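Local coordinates for protein probable sugar kinase (Clostridium perfringens, PDB 3KZH) that probably phosphorylates a carbohydrate as a kinase of the pfkB (ribokinase-like) family, and holds a beta-D-glucopyranose molecule in the crystal, at residues I48-N51 / M52-G56; L263-G266 / Y267-M271; I74-H77 / S78-I81. One frame throughout, in Å; residues are numbered along the deposited sequence.

From the N terminus, contact 1 comes first, on the last turns of helix 44-54; contact 3 follows on helix 69-81, and contact 2 lies far later, where helix 255-268 ends. Each closes within one or two helical turns, so none encloses or crosses another. Contact 1 lies between its partners in space: its centre is 12 Å from each of theirs. Ile81 packs on Glu50, Ala53 and Arg54, while Val55 meets Tyr265 and Met52 reaches Gly264, so helix 44-54 joins the other two. Contacts 2 and 3 do not touch, their nearest atoms lying about 12 Å apart.

Contact 1 of 3, residues I48-N51 / M52-G56; sequences IAEN and MARVG
Arg54 and Glu50 run side by side one turn apart, and the arginine can be followed outward atom by atom. Its CB lies 3.4 Å from Glu50 O, the carbonyl that also accepts the Arg54 backbone N-H. CG stays equally near the same oxygen, and CD begins to approach the carboxylate. The chain is extended from CG to NE, which brings NE 2.8 Å from Glu50 OE2 in a salt bridge whose N-H...O angle is 164°. NE meets Glu50 OE2 on the anti side of the carboxylate, somewhat out of the carboxylate plane, while that oxygen lies close to the guanidinium plane; the two planes are turned 42° apart. At the tip, a water donates to Glu50 OE2 and accepts from Arg54 NH2, adding a second path between the charges, while NH1 bonds to the carbonyls of Pro296 and Met298. Glu50 OE1 is engaged by Arg46.

All this lies on the last turns of helix 44-54 in the ribokinase-like fold. Gly56, at positive phi, is the C-prime residue of a Schellman motif, in which Val57 N pairs with Met52 O and Gly56 N bonds to Ala53 O at 3.2 Å. Elsewhere on the helix, Ile48 and selenomethionine Met52 point the same way, and Ile48 CG2 touches Met52 CE at 3.8 Å. Met52 also packs on Ala261 of helix 255-268.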
loop_
_atom_site.group_PDB
_atom_site.type_symbol
_atom_site.label_atom_id
_atom_site.label_comp_id
_atom_site.label_asym_id
_atom_site.label_seq_id
_atom_site.Cartn_x
_atom_site.Cartn_y
_atom_site.Cartn_z
ATOM N N ILE A 48 -17.567 -2.388 -8.681
ATOM C CA ILE A 48 -18.647 -1.942 -9.580
ATOM C C ILE A 48 -18.279 -0.587 -10.197
ATOM O O ILE A 48 -18.267 -0.455 -11.422
ATOM C CB ILE A 48 -20.049 -1.858 -8.861
ATOM C CG1 ILE A 48 -20.524 -3.259 -8.465
ATOM C CG2 ILE A 48 -21.101 -1.224 -9.772
ATOM C CD1 ILE A 48 -21.750 -3.303 -7.552
ATOM N N ALA A 49 -17.914 0.366 -9.331
ATOM C CA ALA A 49 -17.502 1.715 -9.717
ATOM C C ALA A 49 -16.318 1.726 -10.686
ATOM O O ALA A 49 -16.317 2.516 -11.635
ATOM C CB ALA A 49 -17.177 2.523 -8.493
ATOM N N GLU A 50 -15.354 0.817 -10.479
ATOM C CA GLU A 50 -14.181 0.704 -11.367
ATOM C C GLU A 50 -14.610 0.234 -12.758
ATOM O O GLU A 50 -14.292 0.902 -13.748
ATOM C CB GLU A 50 -13.069 -0.226 -10.814
ATOM C CG GLU A 50 -11.735 -0.012 -11.565
ATOM C CD GLU A 50 -10.611 -1.014 -11.297
ATOM O OE1 GLU A 50 -10.468 -1.533 -10.174
ATOM O OE2 GLU A 50 -9.820 -1.256 -12.235
ATOM N N ASN A 51 -15.388 -0.854 -12.806
ATOM C CA ASN A 51 -15.902 -1.440 -14.058
ATOM C C ASN A 51 -16.732 -0.431 -14.882
ATOM O O ASN A 51 -16.665 -0.422 -16.111
ATOM C CB ASN A 51 -16.779 -2.671 -13.772
ATOM C CG ASN A 51 -16.001 -3.868 -13.270
ATOM O OD1 ASN A 51 -16.113 -4.258 -12.099
ATOM N ND2 ASN A 51 -15.263 -4.500 -14.167
HETATM N N MSE A 52 -17.455 0.442 -14.167
HETATM C CA MSE A 52 -18.308 1.500 -14.732
HETATM C C MSE A 52 -17.482 2.618 -15.380
HETATM O O MSE A 52 -17.739 3.021 -16.515
HETATM C CB MSE A 52 -19.207 2.109 -13.642
HETATM C CG MSE A 52 -20.572 1.477 -13.513
HETATM SE SE MSE A 52 -21.749 2.369 -12.281
HETATM C CE MSE A 52 -23.110 0.955 -12.133
ATOM N N ALA A 53 -16.490 3.108 -14.642
ATOM C CA ALA A 53 -15.587 4.167 -15.094
ATOM C C ALA A 53 -14.741 3.664 -16.271
ATOM O O ALA A 53 -14.455 4.420 -17.208
ATOM C CB ALA A 53 -14.699 4.605 -13.946
ATOM N N ARG A 54 -14.422 2.364 -16.242
ATOM C CA ARG A 54 -13.642 1.710 -17.296
ATOM C C ARG A 54 -14.354 1.676 -18.646
ATOM O O ARG A 54 -13.706 1.738 -19.678
ATOM C CB ARG A 54 -13.245 0.284 -16.883
ATOM C CG ARG A 54 -11.937 0.229 -16.099
ATOM C CD ARG A 54 -11.603 -1.172 -15.611
ATOM N NE ARG A 54 -10.256 -1.241 -15.043
ATOM C CZ ARG A 54 -9.152 -1.513 -15.742
ATOM N NH1 ARG A 54 -9.218 -1.753 -17.042
ATOM N NH2 ARG A 54 -7.972 -1.506 -15.148
ATOM N N VAL A 55 -15.686 1.604 -18.627
ATOM C CA VAL A 55 -16.469 1.574 -19.857
ATOM C C VAL A 55 -17.034 2.942 -20.244
ATOM O O VAL A 55 -17.847 3.055 -21.163
ATOM C CB VAL A 55 -17.559 0.472 -19.843
ATOM C CG1 VAL A 55 -16.915 -0.901 -19.742
ATOM C CG2 VAL A 55 -18.550 0.692 -18.718
ATOM N N GLY A 56 -16.595 3.971 -19.518
ATOM C CA GLY A 56 -16.997 5.337 -19.801
ATOM C C GLY A 56 -18.153 5.978 -19.065
ATOM O O GLY A 56 -18.537 7.085 -19.424
HETATM O O HOH W 1 -7.190 -1.980 -12.208
#

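Contact 2 of 3, residues L263-G266 / Y267-M271; sequences LGYG and YMNKM
Tyr265 and Asn269 meet where helix 255-268 ends in a Schellman motif, with Lys270 as the C-prime residue at positive phi. Met271 N bonds to Gly266 O at 3.1 Å, and Lys270 N turns back to Tyr267 O. On the buried side the fit is close. Tyr267 N donates to Leu263 O, and that same oxygen sits over one face of the Tyr267 ring, 3.2 Å above its plane and displaced toward the rim. The ring then reaches strand 221-225 through Phe223 and Lys221, and its hydroxyl bonds to Thr185. Leu263 packs on Phe223 as well, and both side chains touch Ile276 of the following helix.

The other side is more exposed: Lys270 faces solvent and makes almost no contact. Asn269, also exposed, is the first residue to leave helical geometry, yet Tyr265 O takes two of its N-H groups: the backbone N at 3.1 Å and ND2 at 2.8 Å. The hydrogen bond from the side-chain amide is bent, with an N-H...O angle of 132°, and its donor stands 39° above the carbonyl plane. The Tyr265 ring is also stacked with Phe279. Selenomethionine Met271 approaches this ring obliquely in a Met-aromatic contact, its SE 3.8 Å from Tyr265 CE2. Over the centre of the ring, on one face, Asn269 ND2 stands 3.1 Å above the plane.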
loop_
_atom_site.group_PDB
_atom_site.type_symbol
_atom_site.label_atom_id
_atom_site.label_comp_id
_atom_site.label_asym_id
_atom_site.label_seq_id
_atom_site.Cartn_x
_atom_site.Cartn_y
_atom_site.Cartn_z
ATOM N N LEU A 263 -25.244 -2.825 -16.387
ATOM C CA LEU A 263 -26.638 -2.367 -16.264
ATOM C C LEU A 263 -26.595 -0.852 -16.168
ATOM O O LEU A 263 -27.417 -0.157 -16.760
ATOM C CB LEU A 263 -27.305 -2.905 -14.990
ATOM C CG LEU A 263 -27.558 -4.403 -14.832
ATOM C CD1 LEU A 263 -28.169 -4.666 -13.466
ATOM C CD2 LEU A 263 -28.452 -4.912 -15.955
ATOM N N GLY A 264 -25.588 -0.368 -15.433
ATOM C CA GLY A 264 -25.349 1.048 -15.264
ATOM C C GLY A 264 -25.070 1.708 -16.595
ATOM O O GLY A 264 -25.732 2.677 -16.940
ATOM N N TYR A 265 -24.214 1.084 -17.403
ATOM C CA TYR A 265 -23.893 1.584 -18.746
ATOM C C TYR A 265 -25.150 1.628 -19.634
ATOM O O TYR A 265 -25.422 2.650 -20.287
ATOM C CB TYR A 265 -22.805 0.703 -19.391
ATOM C CG TYR A 265 -22.389 1.113 -20.795
ATOM C CD1 TYR A 265 -21.342 2.032 -21.000
ATOM C CD2 TYR A 265 -23.086 0.623 -21.932
ATOM C CE1 TYR A 265 -20.997 2.469 -22.307
ATOM C CE2 TYR A 265 -22.752 1.053 -23.244
ATOM C CZ TYR A 265 -21.711 1.974 -23.423
ATOM O OH TYR A 265 -21.407 2.401 -24.696
ATOM N N GLY A 266 -25.892 0.514 -19.639
ATOM C CA GLY A 266 -27.106 0.374 -20.431
ATOM C C GLY A 266 -28.183 1.403 -20.150
ATOM O O GLY A 266 -28.766 1.965 -21.076
ATOM N N TYR A 267 -28.401 1.668 -18.861
ATOM C CA TYR A 267 -29.375 2.646 -18.382
ATOM C C TYR A 267 -29.014 4.075 -18.788
ATOM O O TYR A 267 -29.861 4.819 -19.273
ATOM C CB TYR A 267 -29.465 2.584 -16.850
ATOM C CG TYR A 267 -30.160 1.373 -16.258
ATOM C CD1 TYR A 267 -30.865 0.463 -17.075
ATOM C CD2 TYR A 267 -30.134 1.133 -14.865
ATOM C CE1 TYR A 267 -31.524 -0.646 -16.536
ATOM C CE2 TYR A 267 -30.808 0.007 -14.300
ATOM C CZ TYR A 267 -31.497 -0.872 -15.153
ATOM O OH TYR A 267 -32.155 -1.971 -14.666
HETATM N N MSE A 268 -27.732 4.413 -18.649
HETATM C CA MSE A 268 -27.201 5.737 -18.964
HETATM C C MSE A 268 -27.249 6.043 -20.470
HETATM O O MSE A 268 -27.492 7.183 -20.874
HETATM C CB MSE A 268 -25.778 5.888 -18.385
HETATM C CG MSE A 268 -25.677 5.726 -16.854
HETATM SE SE MSE A 268 -26.514 7.211 -15.973
HETATM C CE MSE A 268 -27.132 6.548 -14.362
ATOM N N ASN A 269 -27.138 4.996 -21.283
ATOM C CA ASN A 269 -27.184 5.132 -22.738
ATOM C C ASN A 269 -28.551 4.815 -23.354
ATOM O O ASN A 269 -28.676 4.728 -24.580
ATOM C CB ASN A 269 -26.066 4.306 -23.392
ATOM C CG ASN A 269 -24.689 4.815 -23.023
ATOM O OD1 ASN A 269 -24.294 5.909 -23.429
ATOM N ND2 ASN A 269 -23.970 4.052 -22.212
ATOM N N LYS A 270 -29.574 4.703 -22.493
ATOM C CA LYS A 270 -30.983 4.410 -22.858
ATOM C C LYS A 270 -31.213 3.255 -23.851
ATOM O O LYS A 270 -32.134 3.298 -24.668
ATOM C CB LYS A 270 -31.708 5.678 -23.359
ATOM C CG LYS A 270 -31.923 6.768 -22.321
ATOM C CD LYS A 270 -30.873 7.862 -22.462
ATOM C CE LYS A 270 -31.069 8.981 -21.449
ATOM N NZ LYS A 270 -32.329 9.737 -21.678
HETATM N N MSE A 271 -30.383 2.219 -23.748
HETATM C CA MSE A 271 -30.433 1.037 -24.615
HETATM C C MSE A 271 -31.601 0.090 -24.309
HETATM O O MSE A 271 -32.101 0.083 -23.186
HETATM C CB MSE A 271 -29.125 0.228 -24.463
HETATM C CG MSE A 271 -27.882 0.785 -25.186
HETATM SE SE MSE A 271 -26.211 0.149 -24.398
HETATM C CE MSE A 271 -26.422 -1.727 -24.655
#

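Contact 3 of 3, residues I74-H77 / S78-I81; sequences IVEH and SKKI
The last two turns of helix 69-81, one of the helices of the ribokinase-like fold, show how one helix can present a packed edge and a charged edge within eight residues. On the packed edge His77 and Ile81 lie side by side, pointing the same way. Ile81 CG1 rests over one face of the imidazole, 3.9 Å from the centroid of the His77 ring, in a CH-pi contact offset toward the rim on the CE1-NE2 side. With CG anti to the backbone N (chi1 -175°), His77 carries its ring outward, leaning toward the next turn, where this methylene lies. The ring also meets Phe41, and its NE2 makes a weak hydrogen bond to Glu50 OE1, while Ile81 faces helix 44-54.

Ser78 is buried beside Tyr83 and Met85. Its OG lies between the backbone N and the carbonyl carbon (chi1 71°), from where it donates back to Val75 O at 2.5 Å. The same carbonyl accepts Lys79 N at 3.1 Å, so one oxygen serves both a side chain and the helix backbone.

On the exposed edge, extended Lys79 runs alongside Val75, its CE 3.8 Å from Val75 CG1, a pose that a crystal neighbour touching Lys79 may influence. Glu76, bent at chi2, crosses toward it, but Glu76 OE2 stays 3.7 Å from Lys79 NZ, a long salt bridge. The chemistry thus differs from edge to edge: the buried hydroxyl has its hydrogen bond supplied by the helix itself, whereas the distant ion pair probably adds little more than a weak electrostatic attraction at the surface.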
loop_
_atom_site.group_PDB
_atom_site.type_symbol
_atom_site.label_atom_id
_atom_site.label_comp_id
_atom_site.label_asym_id
_atom_site.label_seq_id
_atom_site.Cartn_x
_atom_site.Cartn_y
_atom_site.Cartn_z
ATOM N N ILE A 74 -6.187 4.175 -2.851
ATOM C CA ILE A 74 -7.527 4.083 -3.448
ATOM C C ILE A 74 -7.796 5.355 -4.263
ATOM O O ILE A 74 -8.118 5.259 -5.448
ATOM C CB ILE A 74 -8.643 3.927 -2.356
ATOM C CG1 ILE A 74 -8.440 2.654 -1.530
ATOM C CG2 ILE A 74 -10.046 3.927 -2.986
ATOM C CD1 ILE A 74 -8.986 1.361 -2.146
ATOM N N VAL A 75 -7.576 6.525 -3.651
ATOM C CA VAL A 75 -7.798 7.818 -4.299
ATOM C C VAL A 75 -6.995 7.968 -5.579
ATOM O O VAL A 75 -7.551 8.357 -6.607
ATOM C CB VAL A 75 -7.542 9.023 -3.341
ATOM C CG1 VAL A 75 -7.871 10.347 -4.035
ATOM C CG2 VAL A 75 -8.405 8.924 -2.142
ATOM N N GLU A 76 -5.717 7.585 -5.534
ATOM C CA GLU A 76 -4.854 7.654 -6.715
ATOM C C GLU A 76 -5.317 6.729 -7.836
ATOM O O GLU A 76 -5.296 7.117 -9.003
ATOM C CB GLU A 76 -3.381 7.372 -6.366
ATOM C CG GLU A 76 -2.611 8.586 -5.818
ATOM C CD GLU A 76 -2.684 9.820 -6.728
ATOM O OE1 GLU A 76 -2.305 9.725 -7.922
ATOM O OE2 GLU A 76 -3.143 10.879 -6.249
ATOM N N HIS A 77 -5.813 5.544 -7.468
ATOM C CA HIS A 77 -6.318 4.581 -8.451
ATOM C C HIS A 77 -7.619 5.102 -9.077
ATOM O O HIS A 77 -7.839 4.933 -10.270
ATOM C CB HIS A 77 -6.533 3.213 -7.802
ATOM C CG HIS A 77 -6.936 2.137 -8.764
ATOM N ND1 HIS A 77 -6.063 1.593 -9.682
ATOM C CD2 HIS A 77 -8.111 1.491 -8.939
ATOM C CE1 HIS A 77 -6.686 0.658 -10.378
ATOM N NE2 HIS A 77 -7.928 0.578 -9.946
ATOM N N SER A 78 -8.415 5.809 -8.270
ATOM C CA SER A 78 -9.672 6.400 -8.718
ATOM C C SER A 78 -9.483 7.535 -9.714
ATOM O O SER A 78 -10.294 7.698 -10.623
ATOM C CB SER A 78 -10.530 6.837 -7.521
ATOM O OG SER A 78 -10.028 7.967 -6.836
ATOM N N LYS A 79 -8.393 8.288 -9.554
ATOM C CA LYS A 79 -8.054 9.395 -10.458
ATOM C C LYS A 79 -7.467 8.852 -11.761
ATOM O O LYS A 79 -7.636 9.460 -12.816
ATOM C CB LYS A 79 -7.065 10.368 -9.806
ATOM C CG LYS A 79 -7.631 11.176 -8.642
ATOM C CD LYS A 79 -6.512 11.926 -7.952
ATOM C CE LYS A 79 -7.015 12.808 -6.838
ATOM N NZ LYS A 79 -5.881 13.379 -6.044
ATOM N N LYS A 80 -6.812 7.693 -11.680
ATOM C CA LYS A 80 -6.217 7.035 -12.842
ATOM C C LYS A 80 -7.309 6.416 -13.730
ATOM O O LYS A 80 -7.297 6.607 -14.951
ATOM C CB LYS A 80 -5.222 5.961 -12.387
ATOM C CG LYS A 80 -4.538 5.181 -13.507
ATOM C CD LYS A 80 -3.847 3.936 -12.972
ATOM C CE LYS A 80 -3.421 3.035 -14.119
ATOM N NZ LYS A 80 -2.837 1.743 -13.671
ATOM N N ILE A 81 -8.255 5.704 -13.104
ATOM C CA ILE A 81 -9.356 5.049 -13.816
ATOM C C ILE A 81 -10.487 6.026 -14.161
ATOM O O ILE A 81 -10.990 6.032 -15.290
ATOM C CB ILE A 81 -9.901 3.811 -13.030
ATOM C CG1 ILE A 81 -8.786 2.776 -12.782
ATOM C CG2 ILE A 81 -11.080 3.157 -13.769
ATOM C CD1 ILE A 81 -8.062 2.232 -14.048
#